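Long-range contacts in transcription factor inhibitor I-kappa-B-beta (Mus musculus, PDB 1OY3), which inhibits NF-kappa-B by binding it and trapping it in the cytoplasm, and in its resynthesised unphosphorylated form can accompany it into the nucleus: residues Y37-Q41 against G68-A74; G158-H163 against D183-P189; K169-R175 against S206-L211. One frame throughout, in Å; residues are numbered along the deposited sequence.

Contact 1: Y37-Q41 against G68-A74; sequences YLDLQ and GAGVLVA
Gly68 and Ala69 meet the end of Leu38 first: its CD1 lies against the peptide link between them, 3.8 Å from Ala69 N. Gly68 ends helix 58-66 in a Schellman motif with a positive phi of 101°, and the chain then turns across Leu38, whose side chain is also packed on Leu29 of helix 22-32 and Leu13 of helix 12-18. At Gly70 the contact becomes polar. The backbone N of Gly70 donates to Asp39 OD1 over 2.6 Å, nearly straight at 158°, and uses the syn lone pair of that oxygen. A water donates to the same OD1 and, 3.0 Å away, to Gly70 O, so one carboxylate oxygen accepts two bonds and both polar backbone atoms of Gly70 are engaged. Here the loops that follow the second helices of ankyrin repeats 1 and 2 are bound side by side, loop to loop, in the stacking direction of the solenoid. Further on, Val73 turns back toward the first loop. Val73 CG1, anti to its own backbone N (chi1 -179°), sits 3.6 Å from Gln41 CD, the glutamine passing obliquely across the methyl. Gln41 NE2 comes within 3.2 Å of Ala74 O, but at an angle too poor for a hydrogen bond; this amide nitrogen is instead bonded to Gly45 O.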
ATOM      1  N   TYR C  37     -20.377 -11.906 -14.408  1.00 39.33           N
ATOM      2  CA  TYR C  37     -19.224 -12.423 -15.130  1.00 38.78           C
ATOM      3  C   TYR C  37     -18.160 -11.337 -15.268  1.00 35.59           C
ATOM      4  O   TYR C  37     -16.965 -11.626 -15.251  1.00 38.71           O
ATOM      5  CB  TYR C  37     -19.663 -12.901 -16.516  1.00 41.24           C
ATOM      6  CG  TYR C  37     -18.567 -13.512 -17.359  1.00 41.56           C
ATOM      7  CD1 TYR C  37     -17.965 -14.716 -16.996  1.00 42.49           C
ATOM      8  CD2 TYR C  37     -18.154 -12.902 -18.541  1.00 41.28           C
ATOM      9  CE1 TYR C  37     -16.978 -15.302 -17.801  1.00 41.86           C
ATOM     10  CE2 TYR C  37     -17.171 -13.476 -19.350  1.00 41.29           C
ATOM     11  CZ  TYR C  37     -16.588 -14.674 -18.977  1.00 40.47           C
ATOM     12  OH  TYR C  37     -15.627 -15.238 -19.787  1.00 36.60           O
ATOM     13  N   LEU C  38     -18.596 -10.090 -15.407  1.00 32.17           N
ATOM     14  CA  LEU C  38     -17.662  -8.976 -15.549  1.00 32.93           C
ATOM     15  C   LEU C  38     -16.767  -8.792 -14.336  1.00 29.51           C
ATOM     16  O   LEU C  38     -15.580  -8.510 -14.476  1.00 31.94           O
ATOM     17  CB  LEU C  38     -18.408  -7.661 -15.797  1.00 34.93           C
ATOM     18  CG  LEU C  38     -18.972  -7.385 -17.186  1.00 35.50           C
ATOM     19  CD1 LEU C  38     -19.705  -6.052 -17.179  1.00 39.29           C
ATOM     20  CD2 LEU C  38     -17.839  -7.367 -18.194  1.00 34.39           C
ATOM     21  N   ASP C  39     -17.330  -8.962 -13.145  1.00 22.76           N
ATOM     22  CA  ASP C  39     -16.561  -8.758 -11.922  1.00 27.28           C
ATOM     23  C   ASP C  39     -15.791  -9.953 -11.371  1.00 24.07           C
ATOM     24  O   ASP C  39     -15.219  -9.868 -10.286  1.00 22.86           O
ATOM     25  CB  ASP C  39     -17.470  -8.189 -10.827  1.00 27.66           C
ATOM     26  CG  ASP C  39     -18.090  -6.860 -11.221  1.00 33.53           C
ATOM     27  OD1 ASP C  39     -17.361  -6.003 -11.776  1.00 30.60           O
ATOM     28  OD2 ASP C  39     -19.301  -6.669 -10.970  1.00 39.22           O
ATOM     29  N   LEU C  40     -15.766 -11.058 -12.106  1.00 25.29           N
ATOM     30  CA  LEU C  40     -15.045 -12.229 -11.638  1.00 27.05           C
ATOM     31  C   LEU C  40     -13.581 -11.868 -11.427  1.00 25.97           C
ATOM     32  O   LEU C  40     -12.966 -11.233 -12.274  1.00 26.32           O
ATOM     33  CB  LEU C  40     -15.168 -13.373 -12.648  1.00 28.45           C
ATOM     34  CG  LEU C  40     -16.568 -13.988 -12.771  1.00 35.65           C
ATOM     35  CD1 LEU C  40     -16.560 -15.059 -13.848  1.00 30.35           C
ATOM     36  CD2 LEU C  40     -16.994 -14.582 -11.426  1.00 32.70           C
ATOM     37  N   GLN C  41     -13.031 -12.278 -10.290  1.00 27.21           N
ATOM     38  CA  GLN C  41     -11.643 -11.984  -9.954  1.00 26.09           C
ATOM     39  C   GLN C  41     -10.748 -13.208 -10.083  1.00 23.86           C
ATOM     40  O   GLN C  41     -11.067 -14.260  -9.536  1.00 25.63           O
ATOM     41  CB  GLN C  41     -11.574 -11.466  -8.518  1.00 19.42           C
ATOM     42  CG  GLN C  41     -12.486 -10.273  -8.245  1.00 21.52           C
ATOM     43  CD  GLN C  41     -12.630  -9.974  -6.760  1.00 18.41           C
ATOM     44  OE1 GLN C  41     -13.736  -9.960  -6.223  1.00 22.50           O
ATOM     45  NE2 GLN C  41     -11.509  -9.734  -6.093  1.00 22.36           N
ATOM     46  N   GLY C  68     -20.784  -1.990 -17.304  1.00 20.36           N
ATOM     47  CA  GLY C  68     -21.242  -2.187 -15.940  1.00 18.00           C
ATOM     48  C   GLY C  68     -20.279  -2.850 -14.968  1.00 18.19           C
ATOM     49  O   GLY C  68     -20.704  -3.337 -13.921  1.00 16.96           O
ATOM     50  N   ALA C  69     -18.988  -2.868 -15.299  1.00 15.77           N
ATOM     51  CA  ALA C  69     -17.991  -3.471 -14.422  1.00 17.26           C
ATOM     52  C   ALA C  69     -17.926  -2.697 -13.095  1.00 20.09           C
ATOM     53  O   ALA C  69     -17.973  -1.460 -13.086  1.00 20.70           O
ATOM     54  CB  ALA C  69     -16.624  -3.459 -15.112  1.00 15.59           C
ATOM     55  N   GLY C  70     -17.839  -3.432 -11.989  1.00 23.69           N
ATOM     56  CA  GLY C  70     -17.756  -2.829 -10.666  1.00 24.83           C
ATOM     57  C   GLY C  70     -16.480  -2.021 -10.498  1.00 24.40           C
ATOM     58  O   GLY C  70     -15.384  -2.500 -10.766  1.00 28.46           O
ATOM     59  N   VAL C  71     -16.619  -0.790 -10.031  1.00 25.73           N
ATOM     60  CA  VAL C  71     -15.468   0.082  -9.888  1.00 25.11           C
ATOM     61  C   VAL C  71     -14.867   0.110  -8.476  1.00 24.82           C
ATOM     62  O   VAL C  71     -13.829   0.729  -8.247  1.00 25.91           O
ATOM     63  CB  VAL C  71     -15.845   1.513 -10.343  1.00 22.85           C
ATOM     64  CG1 VAL C  71     -16.622   2.235  -9.251  1.00 20.60           C
ATOM     65  CG2 VAL C  71     -14.619   2.266 -10.735  1.00 29.51           C
ATOM     66  N   LEU C  72     -15.516  -0.558  -7.533  1.00 22.20           N
ATOM     67  CA  LEU C  72     -15.025  -0.595  -6.159  1.00 24.35           C
ATOM     68  C   LEU C  72     -14.389  -1.929  -5.815  1.00 21.86           C
ATOM     69  O   LEU C  72     -13.767  -2.066  -4.766  1.00 24.97           O
ATOM     70  CB  LEU C  72     -16.161  -0.305  -5.167  1.00 18.48           C
ATOM     71  CG  LEU C  72     -16.769   1.097  -5.224  1.00 27.47           C
ATOM     72  CD1 LEU C  72     -17.754   1.267  -4.082  1.00 21.56           C
ATOM     73  CD2 LEU C  72     -15.674   2.146  -5.115  1.00 27.22           C
ATOM     74  N   VAL C  73     -14.546  -2.915  -6.687  1.00 21.94           N
ATOM     75  CA  VAL C  73     -13.966  -4.227  -6.431  1.00 22.09           C
ATOM     76  C   VAL C  73     -12.481  -4.031  -6.175  1.00 20.60           C
ATOM     77  O   VAL C  73     -11.842  -3.209  -6.820  1.00 23.83           O
ATOM     78  CB  VAL C  73     -14.174  -5.185  -7.637  1.00 24.28           C
ATOM     79  CG1 VAL C  73     -13.573  -6.554  -7.329  1.00 22.40           C
ATOM     80  CG2 VAL C  73     -15.673  -5.318  -7.941  1.00 19.22           C
ATOM     81  N   ALA C  74     -11.936  -4.772  -5.218  1.00 20.54           N
ATOM     82  CA  ALA C  74     -10.524  -4.655  -4.884  1.00 21.15           C
ATOM     83  C   ALA C  74      -9.771  -5.958  -5.108  1.00 17.98           C
ATOM     84  O   ALA C  74     -10.289  -7.036  -4.835  1.00 22.88           O
ATOM     85  CB  ALA C  74     -10.375  -4.234  -3.432  1.00 21.51           C
TER
HETATM   86  O   HOH W   1     -14.960  -5.090 -12.307  1.00 37.14           O

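Contact 2: G158-H163 against D183-P189; sequences GHTPLH and DLNKPEP
His163 supplies the direct hydrogen bond between the two segments: its NE2 donates to Lys186 O over 2.6 Å at 159°. The oxygen lies close to the ring plane, whereas the donor stands out of the carbonyl plane by 37°. At the other ring nitrogen, ND1 accepts from Thr160 N (3.0 Å), which requires the proton to be on NE2 and fixes the rotation of the ring. This is the TPLH signature of ankyrin repeats, here in repeat 4: Thr160 occupies the N-cap position of helix 161-167, and His163, the fourth residue of the motif, joins the start of that helix to the loop leading to the next repeat. Two waters extend the polar seam. One donates to both Gly158 O and Pro187 O; the other lies between Thr160 OG1 and Asp183 O. The Asp183-Lys186 turn is itself braced by an Asx turn, Asp183 OD1 accepting from Asn185 N.

Both faces of the His163 ring are occupied. Glu188 CB makes a CH-pi contact over one, 4.0 Å from the centroid, and Thr160 OG1 sits above the opposite one. The same CB meets the edge of the His159 ring at CD2. With CG lying between the backbone N and the carbonyl carbon (chi1 57°), Glu188 keeps CB on the ring while its carboxylate is led away to Thr190 N and to a salt bridge with Arg193.

Apolar packing closes the two ends. Leu162 CD2 touches Leu184 CD1 at 3.6 Å, and the ring of Pro189 lies against Gly158, with CG 3.6 Å from Gly158 CA.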
ATOM      1  N   GLY C 158      -4.017   1.237   3.711  1.00 23.45           N
ATOM      2  CA  GLY C 158      -4.653   2.405   4.299  1.00 22.97           C
ATOM      3  C   GLY C 158      -4.576   3.610   3.370  1.00 18.32           C
ATOM      4  O   GLY C 158      -4.763   4.745   3.798  1.00 17.39           O
ATOM      5  N   HIS C 159      -4.304   3.362   2.092  1.00 16.45           N
ATOM      6  CA  HIS C 159      -4.181   4.434   1.101  1.00 12.11           C
ATOM      7  C   HIS C 159      -5.392   4.622   0.214  1.00 15.18           C
ATOM      8  O   HIS C 159      -5.967   3.657  -0.271  1.00 14.23           O
ATOM      9  CB  HIS C 159      -3.000   4.169   0.174  1.00 16.49           C
ATOM     10  CG  HIS C 159      -1.665   4.307   0.835  1.00 19.29           C
ATOM     11  ND1 HIS C 159      -0.522   3.746   0.315  1.00 20.94           N
ATOM     12  CD2 HIS C 159      -1.284   4.984   1.942  1.00 20.58           C
ATOM     13  CE1 HIS C 159       0.511   4.077   1.071  1.00 17.09           C
ATOM     14  NE2 HIS C 159       0.075   4.828   2.065  1.00 23.73           N
ATOM     15  N   THR C 160      -5.769   5.877   0.004  1.00 15.91           N
ATOM     16  CA  THR C 160      -6.862   6.204  -0.897  1.00 16.22           C
ATOM     17  C   THR C 160      -6.117   6.517  -2.188  1.00 15.30           C
ATOM     18  O   THR C 160      -4.890   6.598  -2.185  1.00 17.17           O
ATOM     19  CB  THR C 160      -7.594   7.462  -0.457  1.00 16.45           C
ATOM     20  OG1 THR C 160      -6.696   8.574  -0.543  1.00 14.75           O
ATOM     21  CG2 THR C 160      -8.092   7.316   0.977  1.00 16.55           C
ATOM     22  N   PRO C 161      -6.835   6.702  -3.310  1.00 17.67           N
ATOM     23  CA  PRO C 161      -6.139   7.003  -4.565  1.00 14.88           C
ATOM     24  C   PRO C 161      -5.200   8.214  -4.504  1.00 16.03           C
ATOM     25  O   PRO C 161      -4.095   8.177  -5.069  1.00 14.53           O
ATOM     26  CB  PRO C 161      -7.287   7.206  -5.552  1.00 18.67           C
ATOM     27  CG  PRO C 161      -8.306   6.224  -5.058  1.00 22.11           C
ATOM     28  CD  PRO C 161      -8.270   6.468  -3.552  1.00 17.28           C
ATOM     29  N   LEU C 162      -5.618   9.278  -3.816  1.00  8.21           N
ATOM     30  CA  LEU C 162      -4.774  10.479  -3.739  1.00 11.93           C
ATOM     31  C   LEU C 162      -3.415  10.171  -3.106  1.00 10.37           C
ATOM     32  O   LEU C 162      -2.366  10.614  -3.608  1.00 10.81           O
ATOM     33  CB  LEU C 162      -5.475  11.593  -2.958  1.00 10.91           C
ATOM     34  CG  LEU C 162      -4.684  12.914  -2.913  1.00 18.07           C
ATOM     35  CD1 LEU C 162      -4.444  13.440  -4.327  1.00  8.67           C
ATOM     36  CD2 LEU C 162      -5.455  13.943  -2.086  1.00 13.38           C
ATOM     37  N   HIS C 163      -3.444   9.432  -1.999  1.00 11.88           N
ATOM     38  CA  HIS C 163      -2.220   9.028  -1.313  1.00 12.63           C
ATOM     39  C   HIS C 163      -1.287   8.374  -2.314  1.00 13.29           C
ATOM     40  O   HIS C 163      -0.100   8.689  -2.377  1.00 14.34           O
ATOM     41  CB  HIS C 163      -2.530   8.013  -0.217  1.00 10.17           C
ATOM     42  CG  HIS C 163      -3.253   8.586   0.952  1.00 14.25           C
ATOM     43  ND1 HIS C 163      -4.228   7.887   1.634  1.00 11.32           N
ATOM     44  CD2 HIS C 163      -3.131   9.778   1.580  1.00 12.46           C
ATOM     45  CE1 HIS C 163      -4.675   8.630   2.631  1.00 20.92           C
ATOM     46  NE2 HIS C 163      -4.025   9.781   2.620  1.00 13.28           N
ATOM     47  N   ASP C 183     -10.518  14.077  -1.114  1.00 18.12           N
ATOM     48  CA  ASP C 183     -10.224  14.723   0.169  1.00 16.55           C
ATOM     49  C   ASP C 183      -8.714  14.976   0.307  1.00 13.96           C
ATOM     50  O   ASP C 183      -7.939  14.055   0.556  1.00 12.30           O
ATOM     51  CB  ASP C 183     -10.734  13.837   1.302  1.00 18.63           C
ATOM     52  CG  ASP C 183     -10.435  14.398   2.674  1.00 23.28           C
ATOM     53  OD1 ASP C 183      -9.765  15.455   2.786  1.00 23.08           O
ATOM     54  OD2 ASP C 183     -10.882  13.761   3.647  1.00 26.94           O
ATOM     55  N   LEU C 184      -8.307  16.233   0.148  1.00 12.18           N
ATOM     56  CA  LEU C 184      -6.893  16.611   0.235  1.00 12.04           C
ATOM     57  C   LEU C 184      -6.274  16.600   1.636  1.00 14.99           C
ATOM     58  O   LEU C 184      -5.079  16.868   1.786  1.00 16.41           O
ATOM     59  CB  LEU C 184      -6.686  18.001  -0.385  1.00 16.91           C
ATOM     60  CG  LEU C 184      -6.546  18.181  -1.910  1.00 20.56           C
ATOM     61  CD1 LEU C 184      -7.191  17.038  -2.691  1.00 24.34           C
ATOM     62  CD2 LEU C 184      -7.173  19.504  -2.281  1.00 17.22           C
ATOM     63  N   ASN C 185      -7.061  16.296   2.663  1.00 15.96           N
ATOM     64  CA  ASN C 185      -6.515  16.299   4.022  1.00 21.10           C
ATOM     65  C   ASN C 185      -6.508  14.932   4.687  1.00 22.83           C
ATOM     66  O   ASN C 185      -6.008  14.788   5.798  1.00 28.03           O
ATOM     67  CB  ASN C 185      -7.306  17.266   4.911  1.00 21.98           C
ATOM     68  CG  ASN C 185      -7.297  18.681   4.384  1.00 24.16           C
ATOM     69  OD1 ASN C 185      -6.241  19.223   4.055  1.00 25.16           O
ATOM     70  ND2 ASN C 185      -8.478  19.296   4.306  1.00 20.43           N
ATOM     71  N   LYS C 186      -7.071  13.943   4.001  1.00 21.48           N
ATOM     72  CA  LYS C 186      -7.189  12.569   4.492  1.00 21.01           C
ATOM     73  C   LYS C 186      -5.885  11.943   4.977  1.00 18.44           C
ATOM     74  O   LYS C 186      -4.973  11.689   4.189  1.00 17.28           O
ATOM     75  CB  LYS C 186      -7.801  11.693   3.390  1.00 18.23           C
ATOM     76  CG  LYS C 186      -7.964  10.222   3.757  1.00 13.13           C
ATOM     77  CD  LYS C 186      -8.929   9.997   4.911  1.00 20.96           C
ATOM     78  CE  LYS C 186     -10.338  10.503   4.605  1.00 25.94           C
ATOM     79  NZ  LYS C 186     -11.009   9.828   3.454  1.00 15.77           N
ATOM     80  N   PRO C 187      -5.787  11.662   6.285  1.00 18.46           N
ATOM     81  CA  PRO C 187      -4.565  11.058   6.829  1.00 21.10           C
ATOM     82  C   PRO C 187      -4.502   9.558   6.541  1.00 18.58           C
ATOM     83  O   PRO C 187      -5.523   8.884   6.620  1.00 22.65           O
ATOM     84  CB  PRO C 187      -4.688  11.300   8.341  1.00 21.28           C
ATOM     85  CG  PRO C 187      -5.845  12.268   8.490  1.00 22.83           C
ATOM     86  CD  PRO C 187      -6.756  11.923   7.355  1.00 18.46           C
ATOM     87  N   GLU C 188      -3.329   9.037   6.184  1.00 18.00           N
ATOM     88  CA  GLU C 188      -3.217   7.591   5.997  1.00 15.44           C
ATOM     89  C   GLU C 188      -3.036   7.091   7.448  1.00 16.94           C
ATOM     90  O   GLU C 188      -2.508   7.813   8.302  1.00 19.07           O
ATOM     91  CB  GLU C 188      -2.046   7.222   5.069  1.00 13.93           C
ATOM     92  CG  GLU C 188      -0.672   7.696   5.461  1.00 13.17           C
ATOM     93  CD  GLU C 188      -0.187   7.070   6.749  1.00 16.69           C
ATOM     94  OE1 GLU C 188      -0.467   5.870   6.966  1.00  7.83           O
ATOM     95  OE2 GLU C 188       0.486   7.776   7.536  1.00 16.83           O
ATOM     96  N   PRO C 189      -3.485   5.863   7.750  1.00 16.83           N
ATOM     97  CA  PRO C 189      -3.400   5.290   9.097  1.00 14.18           C
ATOM     98  C   PRO C 189      -2.149   4.732   9.790  1.00 12.91           C
ATOM     99  O   PRO C 189      -2.253   4.366  10.961  1.00 18.76           O
ATOM    100  CB  PRO C 189      -4.527   4.253   9.081  1.00 21.32           C
ATOM    101  CG  PRO C 189      -4.479   3.746   7.678  1.00 17.08           C
ATOM    102  CD  PRO C 189      -4.326   5.021   6.874  1.00 17.34           C
TER
HETATM  103  O   HOH W   2      -6.620   6.699   4.533  1.00 20.71           O
HETATM  104  O   HOH W   3      -8.297  11.267  -0.321  1.00 24.54           O

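Contact 3: K169-R175 against S206-L211; sequences KDAEMVR and SVLELL
Leu210 packs against Ala171, its CD1 3.8 Å from Ala171 CB and 3.4 Å from Ala171 O. The same leucine meets Arg175 at about a right angle: Arg175 CG and NH1 are each 3.7 Å from Leu210 CD1, so both the start of the arginine chain and the terminal NH1 touch the branched tip, which meets the guanidinium obliquely. Further along the interface, Val207 reaches over with both methyls. CG1 is 4.0 Å from Val174 CG2, while CG2, anti to its own carbonyl carbon, rests on the backbone of Ala171, 3.9 Å from its N. Leu211 CD2 touches Val174 CG1 more loosely.

Behind these side chains, segments 171-175 and 206-211 of helices 171-180 and 205-213, the second helices of ankyrin repeats 4 and 5, run nearly parallel, 13° between directions and 9.8 Å between axes. Asp170 sits at the N-cap of the first, just after Lys169 closes the preceding helix in a Schellman motif. Arg175 is held from its own helix by a salt bridge, NE to Glu172 OE2 at 3.2 Å, with the oxygen close to the guanidinium plane. Val174 and Val207 continue inward onto Val166 of helix 161-167.

No hydrogen bond crosses between the segments, so the two repeats are joined here by the fit of small and branched apolar groups, while the charge of Arg175 is probably met at least in part by Glu172.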
ATOM      1  N   LYS C 169       4.527  10.732  -6.737  1.00 20.09           N
ATOM      2  CA  LYS C 169       4.872  12.048  -7.274  1.00 21.71           C
ATOM      3  C   LYS C 169       4.237  12.268  -8.645  1.00 22.76           C
ATOM      4  O   LYS C 169       4.904  12.680  -9.594  1.00 24.10           O
ATOM      5  CB  LYS C 169       6.396  12.172  -7.399  1.00 22.86           C
ATOM      6  CG  LYS C 169       7.168  11.738  -6.151  1.00 25.57           C
ATOM      7  CD  LYS C 169       8.684  11.816  -6.369  1.00 32.58           C
ATOM      8  CE  LYS C 169       9.113  10.999  -7.588  1.00 38.77           C
ATOM      9  NZ  LYS C 169      10.570  11.117  -7.919  1.00 41.68           N
ATOM     10  N   ASP C 170       2.940  11.996  -8.739  1.00 20.46           N
ATOM     11  CA  ASP C 170       2.218  12.142  -9.992  1.00 20.31           C
ATOM     12  C   ASP C 170       1.342  13.400  -9.945  1.00 18.96           C
ATOM     13  O   ASP C 170       0.176  13.356  -9.546  1.00 15.42           O
ATOM     14  CB  ASP C 170       1.383  10.886 -10.214  1.00 24.70           C
ATOM     15  CG  ASP C 170       0.751  10.842 -11.581  1.00 28.11           C
ATOM     16  OD1 ASP C 170       0.314   9.747 -11.988  1.00 32.95           O
ATOM     17  OD2 ASP C 170       0.686  11.899 -12.241  1.00 30.95           O
ATOM     18  N   ALA C 171       1.924  14.523 -10.356  1.00 15.62           N
ATOM     19  CA  ALA C 171       1.249  15.810 -10.348  1.00 16.91           C
ATOM     20  C   ALA C 171      -0.004  15.804 -11.211  1.00 16.16           C
ATOM     21  O   ALA C 171      -1.049  16.311 -10.809  1.00 14.39           O
ATOM     22  CB  ALA C 171       2.210  16.892 -10.823  1.00 16.64           C
ATOM     23  N   GLU C 172       0.112  15.239 -12.405  1.00 17.08           N
ATOM     24  CA  GLU C 172      -1.014  15.160 -13.310  1.00 14.88           C
ATOM     25  C   GLU C 172      -2.170  14.387 -12.658  1.00 15.14           C
ATOM     26  O   GLU C 172      -3.335  14.805 -12.732  1.00 13.56           O
ATOM     27  CB  GLU C 172      -0.597  14.477 -14.609  1.00 23.63           C
ATOM     28  CG  GLU C 172      -1.000  15.251 -15.843  1.00 33.05           C
ATOM     29  CD  GLU C 172      -2.369  15.890 -15.697  1.00 41.12           C
ATOM     30  OE1 GLU C 172      -3.361  15.154 -15.506  1.00 47.96           O
ATOM     31  OE2 GLU C 172      -2.451  17.134 -15.767  1.00 42.42           O
ATOM     32  N   MET C 173      -1.856  13.270 -12.010  1.00 13.63           N
ATOM     33  CA  MET C 173      -2.907  12.477 -11.368  1.00 16.02           C
ATOM     34  C   MET C 173      -3.496  13.220 -10.171  1.00 14.44           C
ATOM     35  O   MET C 173      -4.695  13.127  -9.907  1.00 14.95           O
ATOM     36  CB  MET C 173      -2.388  11.110 -10.908  1.00  8.12           C
ATOM     37  CG  MET C 173      -3.536  10.178 -10.453  1.00 13.42           C
ATOM     38  SD  MET C 173      -4.647   9.693 -11.831  1.00 16.74           S
ATOM     39  CE  MET C 173      -3.669   8.301 -12.484  1.00 14.58           C
ATOM     40  N   VAL C 174      -2.651  13.956  -9.454  1.00 13.37           N
ATOM     41  CA  VAL C 174      -3.116  14.722  -8.303  1.00 16.70           C
ATOM     42  C   VAL C 174      -4.141  15.746  -8.800  1.00 17.33           C
ATOM     43  O   VAL C 174      -5.181  15.955  -8.175  1.00 18.97           O
ATOM     44  CB  VAL C 174      -1.941  15.460  -7.605  1.00 16.11           C
ATOM     45  CG1 VAL C 174      -2.469  16.429  -6.540  1.00 17.80           C
ATOM     46  CG2 VAL C 174      -1.016  14.454  -6.966  1.00 22.87           C
ATOM     47  N   ARG C 175      -3.849  16.372  -9.936  1.00 22.60           N
ATOM     48  CA  ARG C 175      -4.759  17.358 -10.508  1.00 21.60           C
ATOM     49  C   ARG C 175      -6.141  16.766 -10.807  1.00 20.17           C
ATOM     50  O   ARG C 175      -7.161  17.356 -10.446  1.00 18.43           O
ATOM     51  CB  ARG C 175      -4.141  17.983 -11.770  1.00 22.81           C
ATOM     52  CG  ARG C 175      -3.171  19.124 -11.457  1.00 22.98           C
ATOM     53  CD  ARG C 175      -2.710  19.855 -12.700  1.00 26.41           C
ATOM     54  NE  ARG C 175      -1.642  19.144 -13.390  1.00 33.54           N
ATOM     55  CZ  ARG C 175      -0.351  19.439 -13.270  1.00 37.62           C
ATOM     56  NH1 ARG C 175       0.030  20.445 -12.488  1.00 36.91           N
ATOM     57  NH2 ARG C 175       0.557  18.719 -13.919  1.00 35.16           N
ATOM     58  N   SER C 206       6.404  20.229  -6.627  1.00 26.98           N
ATOM     59  CA  SER C 206       5.295  20.636  -7.488  1.00 30.30           C
ATOM     60  C   SER C 206       3.974  20.035  -7.000  1.00 26.00           C
ATOM     61  O   SER C 206       2.917  20.660  -7.100  1.00 29.88           O
ATOM     62  CB  SER C 206       5.559  20.211  -8.933  1.00 27.68           C
ATOM     63  OG  SER C 206       5.287  18.833  -9.113  1.00 43.22           O
ATOM     64  N   VAL C 207       4.043  18.818  -6.469  1.00 29.25           N
ATOM     65  CA  VAL C 207       2.866  18.145  -5.940  1.00 23.98           C
ATOM     66  C   VAL C 207       2.502  18.840  -4.633  1.00 21.26           C
ATOM     67  O   VAL C 207       1.326  19.080  -4.345  1.00 19.86           O
ATOM     68  CB  VAL C 207       3.154  16.635  -5.693  1.00 22.60           C
ATOM     69  CG1 VAL C 207       2.026  15.996  -4.879  1.00 19.85           C
ATOM     70  CG2 VAL C 207       3.298  15.923  -7.026  1.00 22.44           C
ATOM     71  N   LEU C 208       3.518  19.168  -3.844  1.00 20.35           N
ATOM     72  CA  LEU C 208       3.300  19.853  -2.572  1.00 26.41           C
ATOM     73  C   LEU C 208       2.559  21.159  -2.846  1.00 24.83           C
ATOM     74  O   LEU C 208       1.606  21.518  -2.138  1.00 22.28           O
ATOM     75  CB  LEU C 208       4.641  20.150  -1.897  1.00 24.06           C
ATOM     76  CG  LEU C 208       4.622  20.967  -0.604  1.00 27.25           C
ATOM     77  CD1 LEU C 208       3.808  20.235   0.461  1.00 23.80           C
ATOM     78  CD2 LEU C 208       6.056  21.193  -0.128  1.00 22.55           C
ATOM     79  N   GLU C 209       2.989  21.858  -3.890  1.00 25.94           N
ATOM     80  CA  GLU C 209       2.363  23.126  -4.256  1.00 29.39           C
ATOM     81  C   GLU C 209       0.931  22.943  -4.727  1.00 26.76           C
ATOM     82  O   GLU C 209       0.042  23.689  -4.306  1.00 28.64           O
ATOM     83  CB  GLU C 209       3.166  23.842  -5.340  1.00 34.02           C
ATOM     84  CG  GLU C 209       2.500  25.126  -5.823  1.00 42.69           C
ATOM     85  CD  GLU C 209       3.465  26.057  -6.520  1.00 47.26           C
ATOM     86  OE1 GLU C 209       4.062  25.650  -7.540  1.00 46.08           O
ATOM     87  OE2 GLU C 209       3.629  27.203  -6.039  1.00 54.44           O
ATOM     88  N   LEU C 210       0.702  21.964  -5.603  1.00 24.77           N
ATOM     89  CA  LEU C 210      -0.658  21.710  -6.086  1.00 22.37           C
ATOM     90  C   LEU C 210      -1.563  21.546  -4.877  1.00 21.85           C
ATOM     91  O   LEU C 210      -2.603  22.197  -4.770  1.00 24.85           O
ATOM     92  CB  LEU C 210      -0.716  20.439  -6.944  1.00 21.07           C
ATOM     93  CG  LEU C 210      -0.196  20.542  -8.382  1.00 28.67           C
ATOM     94  CD1 LEU C 210      -0.286  19.176  -9.073  1.00 26.00           C
ATOM     95  CD2 LEU C 210      -1.008  21.590  -9.146  1.00 23.34           C
ATOM     96  N   LEU C 211      -1.156  20.676  -3.960  1.00 21.99           N
ATOM     97  CA  LEU C 211      -1.934  20.442  -2.753  1.00 20.33           C
ATOM     98  C   LEU C 211      -2.152  21.755  -2.005  1.00 22.45           C
ATOM     99  O   LEU C 211      -3.280  22.090  -1.625  1.00 21.66           O
ATOM    100  CB  LEU C 211      -1.204  19.446  -1.844  1.00 21.02           C
ATOM    101  CG  LEU C 211      -1.152  18.014  -2.386  1.00 16.64           C
ATOM    102  CD1 LEU C 211      -0.213  17.160  -1.555  1.00 17.84           C
ATOM    103  CD2 LEU C 211      -2.566  17.446  -2.380  1.00 15.48           C
TER

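The contacts follow the ankyrin solenoid from its N-terminal part toward its C-terminal part. Contact 1 joins the loops after helices 22-32 and 58-66 and closes before contact 2 opens; their centres are about 23 Å apart and their nearest atoms about 8 Å, without touching. Contacts 2 and 3 interlock, their segments alternating along the chain, with centres about 14 Å apart. Leu162 packs on Val174 between helices 161-167 and 171-180, and Leu184, in the loop after helix 171-180, meets Leu211 of helix 205-213. Contacts 1 and 3, about 29 Å apart between centres, lie on opposite sides of the chain's centre. All three are local, between neighbouring or consecutive elements of the repeat array, as expected of an ankyrin solenoid.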